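Local coordinates for FrpC operon protein (Neisseria meningitidis, PDB 5EDF), which binds the RTX protein FrpC and is an iron-regulated protein putatively involved in adhesion, its exact function being unknown, at residues Val123-Ser128 and Glu132-Glu137; Ile163-Asn168 and Gln201-Gln206. All blocks are in the same frame, centred on the assembly; numbering follows the deposited sequence. Where two conformers were deposited one is given.

Contact 1: Val123-Ser128 and Glu132-Glu137; sequences VKKMPS and EYEAYE
Lys-124 and Glu-137 form the tight end of this contact. Their backbones make a hydrogen-bonded antiparallel pair. Glu-137 N donates to Lys-124 O at 2.8 Å. Lys-124 N returns a bond of 3.0 Å to Glu-137 O. Beside this pair the CG1 methyl of Val-123 packs on Tyr-136 CB at 3.8 Å. CG1 stands anti to the backbone N (chi1 178°), which lays it alongside the Glu-137 carbonyl. Leu-118 of helix 114-120 touches both Val-123 and Tyr-136. The next pair, Lys-125 and Tyr-136, is non-hydrogen-bonded. The Lys-125 chain runs obliquely past Tyr-136 to Glu-134, with CE 3.8 Å from Glu-134 CD. The charged atoms do not meet.

At Met-126, a selenomethionine, the strands begin to part. Met-126 N still reaches Ala-135 O at 2.9 Å. Met-126 O and Ala-135 N are 4.1 Å apart, and a water bonded to both and to Lys-125 NZ fills in. On the face that also carries Ala-135, Met-126 CG is 3.9 Å from Glu-137 CB. Glu-137 OE2 bonds His-149. Beyond, Ser-128 OG lies 2.8 Å from Tyr-133 O, and its outside partner is Tyr-130 O. This is a beta hairpin at the edge of a large antiparallel sheet.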
loop_
_atom_site.group_PDB
_atom_site.type_symbol
_atom_site.label_atom_id
_atom_site.label_comp_id
_atom_site.label_asym_id
_atom_site.label_seq_id
_atom_site.Cartn_x
_atom_site.Cartn_y
_atom_site.Cartn_z
ATOM N N VAL A 123 0.738 -8.544 24.459
ATOM C CA VAL A 123 1.511 -7.627 23.613
ATOM C C VAL A 123 1.603 -6.329 24.401
ATOM O O VAL A 123 0.686 -5.977 25.169
ATOM C CB VAL A 123 0.808 -7.438 22.291
ATOM C CG1 VAL A 123 1.545 -6.450 21.388
ATOM C CG2 VAL A 123 0.663 -8.812 21.596
ATOM N N LYS A 124 2.751 -5.664 24.337
ATOM C CA LYS A 124 2.988 -4.537 25.240
ATOM C C LYS A 124 3.016 -3.181 24.542
ATOM O O LYS A 124 3.515 -3.077 23.430
ATOM C CB LYS A 124 4.300 -4.742 25.961
ATOM C CG LYS A 124 4.414 -6.018 26.727
ATOM C CD LYS A 124 3.324 -6.175 27.809
ATOM C CE LYS A 124 3.425 -7.498 28.525
ATOM N NZ LYS A 124 4.703 -7.618 29.293
ATOM N N LYS A 125 2.449 -2.166 25.168
ATOM C CA LYS A 125 2.515 -0.813 24.634
ATOM C C LYS A 125 3.928 -0.282 24.795
ATOM O O LYS A 125 4.620 -0.573 25.796
ATOM C CB LYS A 125 1.501 0.066 25.359
ATOM C CG LYS A 125 1.052 1.259 24.597
ATOM C CD LYS A 125 -0.255 1.789 25.158
ATOM C CE LYS A 125 -0.788 2.916 24.343
ATOM N NZ LYS A 125 0.167 4.061 24.325
HETATM N N MSE A 126 4.369 0.494 23.806
HETATM C CA MSE A 126 5.689 1.133 23.837
HETATM C C MSE A 126 5.585 2.557 23.321
HETATM O O MSE A 126 4.612 2.910 22.669
HETATM C CB MSE A 126 6.677 0.359 22.966
HETATM C CG MSE A 126 6.906 -1.055 23.470
HETATM SE SE MSE A 126 7.684 -1.034 25.225
HETATM C CE MSE A 126 9.519 -0.618 24.797
ATOM N N PRO A 127 6.618 3.381 23.581
ATOM C CA PRO A 127 6.537 4.753 23.111
ATOM C C PRO A 127 6.404 4.872 21.582
ATOM O O PRO A 127 7.021 4.085 20.847
ATOM C CB PRO A 127 7.853 5.351 23.600
ATOM C CG PRO A 127 8.252 4.563 24.704
ATOM C CD PRO A 127 7.797 3.177 24.435
ATOM N N SER A 128 5.650 5.879 21.128
ATOM C CA SER A 128 5.442 6.122 19.706
ATOM C C SER A 128 6.068 7.426 19.283
ATOM O O SER A 128 5.961 8.447 19.987
ATOM C CB SER A 128 3.954 6.163 19.402
ATOM O OG SER A 128 3.748 6.515 18.043
ATOM N N GLU A 132 -0.427 10.411 17.618
ATOM C CA GLU A 132 -1.644 9.801 17.060
ATOM C C GLU A 132 -1.555 8.314 16.721
ATOM O O GLU A 132 -2.571 7.710 16.419
ATOM C CB GLU A 132 -2.101 10.600 15.830
ATOM C CG GLU A 132 -1.331 10.406 14.498
ATOM C CD GLU A 132 0.001 11.171 14.360
ATOM O OE1 GLU A 132 0.500 11.771 15.338
ATOM O OE2 GLU A 132 0.573 11.140 13.240
ATOM N N TYR A 133 -0.355 7.744 16.746
ATOM C CA TYR A 133 -0.200 6.321 16.671
ATOM C C TYR A 133 0.132 5.755 18.024
ATOM O O TYR A 133 1.001 6.282 18.728
ATOM C CB TYR A 133 0.929 5.918 15.714
ATOM C CG TYR A 133 0.583 5.952 14.247
ATOM C CD1 TYR A 133 0.219 4.798 13.573
ATOM C CD2 TYR A 133 0.630 7.135 13.518
ATOM C CE1 TYR A 133 -0.096 4.822 12.247
ATOM C CE2 TYR A 133 0.305 7.162 12.186
ATOM C CZ TYR A 133 -0.062 5.995 11.551
ATOM O OH TYR A 133 -0.380 6.018 10.189
ATOM N N GLU A 134 -0.544 4.684 18.394
ATOM C CA GLU A 134 -0.150 3.863 19.537
ATOM C C GLU A 134 0.781 2.792 19.016
ATOM O O GLU A 134 0.494 2.181 17.960
ATOM C CB GLU A 134 -1.377 3.208 20.192
ATOM C CG GLU A 134 -2.203 4.196 21.029
ATOM C CD GLU A 134 -3.430 3.563 21.670
ATOM O OE1 GLU A 134 -3.598 2.335 21.557
ATOM O OE2 GLU A 134 -4.236 4.292 22.286
ATOM N N ALA A 135 1.884 2.543 19.685
ATOM C CA ALA A 135 2.866 1.550 19.314
ATOM C C ALA A 135 2.840 0.395 20.273
ATOM O O ALA A 135 2.685 0.581 21.494
ATOM C CB ALA A 135 4.261 2.144 19.253
ATOM N N TYR A 136 2.988 -0.809 19.723
ATOM C CA TYR A 136 2.996 -2.053 20.497
ATOM C C TYR A 136 4.080 -2.983 20.008
ATOM O O TYR A 136 4.419 -3.003 18.802
ATOM C CB TYR A 136 1.667 -2.802 20.403
ATOM C CG TYR A 136 0.451 -2.034 20.865
ATOM C CD1 TYR A 136 -0.057 -2.191 22.148
ATOM C CD2 TYR A 136 -0.144 -1.074 20.051
ATOM C CE1 TYR A 136 -1.142 -1.413 22.601
ATOM C CE2 TYR A 136 -1.235 -0.325 20.489
ATOM C CZ TYR A 136 -1.737 -0.502 21.759
ATOM O OH TYR A 136 -2.811 0.242 22.224
ATOM N N GLU A 137 4.597 -3.790 20.923
ATOM C CA GLU A 137 5.664 -4.715 20.616
ATOM C C GLU A 137 5.283 -6.060 21.205
ATOM O O GLU A 137 4.970 -6.154 22.404
ATOM C CB GLU A 137 7.010 -4.237 21.170
ATOM C CG GLU A 137 8.181 -5.095 20.737
ATOM C CD GLU A 137 9.528 -4.508 21.179
ATOM O OE1 GLU A 137 9.533 -3.586 22.010
ATOM O OE2 GLU A 137 10.568 -4.986 20.707
HETATM O O HOH W 1 2.273 4.057 22.198
#

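Contact 2: Ile163-Asn168 and Gln201-Gln206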
loop_
_atom_site.group_PDB
_atom_site.type_symbol
_atom_site.label_atom_id
_atom_site.label_comp_id
_atom_site.label_asym_id
_atom_site.label_seq_id
_atom_site.Cartn_x
_atom_site.Cartn_y
_atom_site.Cartn_z
ATOM N N ILE A 163 -0.760 -0.846 11.180
ATOM C CA ILE A 163 0.455 -1.236 10.505
ATOM C C ILE A 163 1.077 -2.339 11.366
ATOM O O ILE A 163 1.286 -2.169 12.563
ATOM C CB ILE A 163 1.440 -0.067 10.412
ATOM C CG1 ILE A 163 0.837 1.125 9.679
ATOM C CG2 ILE A 163 2.768 -0.571 9.754
ATOM C CD1 ILE A 163 1.737 2.414 9.681
ATOM N N THR A 164 1.328 -3.511 10.776
ATOM C CA THR A 164 1.932 -4.657 11.491
ATOM C C THR A 164 3.230 -5.020 10.815
ATOM O O THR A 164 3.291 -5.200 9.616
ATOM C CB THR A 164 1.007 -5.866 11.504
ATOM O OG1 THR A 164 -0.302 -5.494 11.932
ATOM C CG2 THR A 164 1.536 -6.983 12.430
ATOM N N HIS A 165 4.306 -5.065 11.578
ATOM C CA HIS A 165 5.661 -5.313 11.047
ATOM C C HIS A 165 6.243 -6.468 11.826
ATOM O O HIS A 165 6.303 -6.403 13.052
ATOM C CB HIS A 165 6.489 -4.036 11.249
ATOM C CG HIS A 165 7.837 -4.044 10.597
ATOM N ND1 HIS A 165 8.012 -4.175 9.232
ATOM C CD2 HIS A 165 9.077 -3.888 11.120
ATOM C CE1 HIS A 165 9.305 -4.129 8.954
ATOM N NE2 HIS A 165 9.972 -3.909 10.076
ATOM N N ARG A 166 6.631 -7.550 11.161
ATOM C CA ARG A 166 6.989 -8.779 11.851
ATOM C C ARG A 166 8.200 -9.471 11.250
ATOM O O ARG A 166 8.442 -9.419 10.039
ATOM C CB ARG A 166 5.803 -9.741 11.845
ATOM C CG ARG A 166 5.219 -9.978 10.472
ATOM C CD ARG A 166 4.166 -11.068 10.439
ATOM N NE ARG A 166 3.203 -11.043 11.545
ATOM C CZ ARG A 166 1.982 -10.516 11.478
ATOM N NH1 ARG A 166 1.545 -9.934 10.366
ATOM N NH2 ARG A 166 1.185 -10.586 12.534
ATOM N N ASN A 167 8.955 -10.158 12.096
ATOM C CA ASN A 167 10.059 -10.971 11.621
ATOM C C ASN A 167 9.518 -12.347 11.244
ATOM O O ASN A 167 8.860 -13.000 12.038
ATOM C CB ASN A 167 11.149 -11.129 12.684
ATOM C CG ASN A 167 12.459 -11.663 12.105
ATOM O OD1 ASN A 167 12.536 -12.039 10.935
ATOM N ND2 ASN A 167 13.504 -11.712 12.944
ATOM N N ASN A 168 9.790 -12.782 10.022
ATOM C CA ASN A 168 9.304 -14.061 9.518
ATOM C C ASN A 168 10.296 -15.195 9.696
ATOM O O ASN A 168 9.987 -16.345 9.404
ATOM C CB ASN A 168 8.949 -13.935 8.044
ATOM C CG ASN A 168 7.796 -13.017 7.841
ATOM O OD1 ASN A 168 6.679 -13.343 8.218
ATOM N ND2 ASN A 168 8.066 -11.833 7.324
ATOM N N GLN A 201 15.040 -6.047 5.799
ATOM C CA GLN A 201 15.538 -5.408 7.023
ATOM C C GLN A 201 14.392 -4.861 7.888
ATOM O O GLN A 201 13.338 -4.457 7.375
ATOM C CB GLN A 201 16.554 -4.296 6.685
ATOM C CG GLN A 201 15.950 -2.969 6.156
ATOM C CD GLN A 201 15.663 -2.968 4.669
ATOM O OE1 GLN A 201 15.767 -4.003 3.984
ATOM N NE2 GLN A 201 15.300 -1.803 4.165
ATOM N N GLN A 202 14.554 -4.875 9.197
ATOM C CA GLN A 202 13.609 -4.208 10.084
ATOM C C GLN A 202 13.517 -2.722 9.724
ATOM O O GLN A 202 14.514 -2.061 9.479
ATOM C CB GLN A 202 14.018 -4.401 11.542
ATOM C CG GLN A 202 12.992 -3.949 12.560
ATOM C CD GLN A 202 13.444 -4.134 14.005
ATOM O OE1 GLN A 202 14.351 -4.897 14.288
ATOM N NE2 GLN A 202 12.771 -3.447 14.911
ATOM N N LEU A 203 12.295 -2.204 9.698
ATOM C CA LEU A 203 12.023 -0.854 9.328
ATOM C C LEU A 203 11.595 -0.091 10.571
ATOM O O LEU A 203 10.997 -0.649 11.493
ATOM C CB LEU A 203 10.903 -0.827 8.260
ATOM C CG LEU A 203 11.244 -1.567 6.971
ATOM C CD1 LEU A 203 10.018 -1.585 6.015
ATOM C CD2 LEU A 203 12.466 -0.958 6.265
ATOM N N THR A 204 11.877 1.194 10.599
ATOM C CA THR A 204 11.520 2.010 11.732
ATOM C C THR A 204 10.084 2.462 11.636
ATOM O O THR A 204 9.464 2.421 10.562
ATOM C CB THR A 204 12.388 3.269 11.834
ATOM O OG1 THR A 204 12.077 4.141 10.741
ATOM C CG2 THR A 204 13.892 2.944 11.801
ATOM N N GLN A 205 9.532 2.931 12.743
ATOM C CA GLN A 205 8.212 3.499 12.746
ATOM C C GLN A 205 8.122 4.670 11.770
ATOM O O GLN A 205 7.091 4.864 11.113
ATOM C CB GLN A 205 7.778 3.934 14.137
ATOM C CG GLN A 205 6.338 4.384 14.180
ATOM C CD GLN A 205 5.861 4.835 15.554
ATOM O OE1 GLN A 205 6.649 4.986 16.493
ATOM N NE2 GLN A 205 4.565 5.130 15.664
ATOM N N GLN A 206 9.198 5.448 11.686
ATOM C CA GLN A 206 9.210 6.601 10.802
ATOM C C GLN A 206 9.103 6.177 9.343
ATOM O O GLN A 206 8.395 6.810 8.550
ATOM C CB GLN A 206 10.439 7.480 11.039
ATOM C CG GLN A 206 10.475 8.177 12.408
ATOM C CD GLN A 206 11.132 7.364 13.523
ATOM O OE1 GLN A 206 11.367 6.153 13.405
ATOM N NE2 GLN A 206 11.424 8.040 14.623
#
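The loop that leads into the C-terminal helix 205-224 is tied here to strand 161-167 of the large antiparallel sheet. The tie is one histidine side chain. His-165 NE2 accepts the backbone N-H of Leu-203 at 2.9 Å. The bond is nearly straight at the hydrogen (169°), although the donor is tilted 32° from the ring plane. The CG of His-165 stands anti to its own N (chi1 -172°), and this aims the ring at the loop. Gln-202 CA meets the ring edge in plane, 3.6 Å from NE2. Gln-202 CG is also 3.9 Å from His-165 NE2. Leu-203 meets His-165 at about a right angle. Its CB is 3.7 Å from CE1, and its CG is 3.8 Å from the same atom.

Just after this anchor the helix begins, with Thr-204 as N-cap. The Thr-204 side chain caps a backbone N in the first turn, and Glu-207 OE1 bonds Thr-204 N in return, as in a capping box. On the strand side, His-165 ND1 is hydrogen-bonded to Thr-180 OG1 of strand 178-186. Both ring nitrogens are therefore engaged, which fixes the ring rotation. The accepting NE2 is consistent with a neutral ring that carries its proton on ND1. Leu-208 of the helix packs on both His-165 and Leu-203.

Contacts 1 and 2 lie about 13 Å apart, centre to centre, on the same side of the chain's centre. Contact 1 closes before contact 2 opens. Both reach the nine-stranded antiparallel sheet. Contact 1 is its edge hairpin, 124-126 with 133-138. Strand 161-167 of contact 2 is two strands further in, beyond strand 150-155. The start of helix 205-224 joins them directly. Gln-205 NE2 is 2.9 Å from Ser-128 OG, a probable hydrogen bond, and Gln-205 OE1 bonds Ala-129 N. Tyr-133 CE1 also packs on Ile-163 CD1 at 4.0 Å. The loop before the helix is thus held to an inner strand, and the first helical residue to the turn of the edge hairpin.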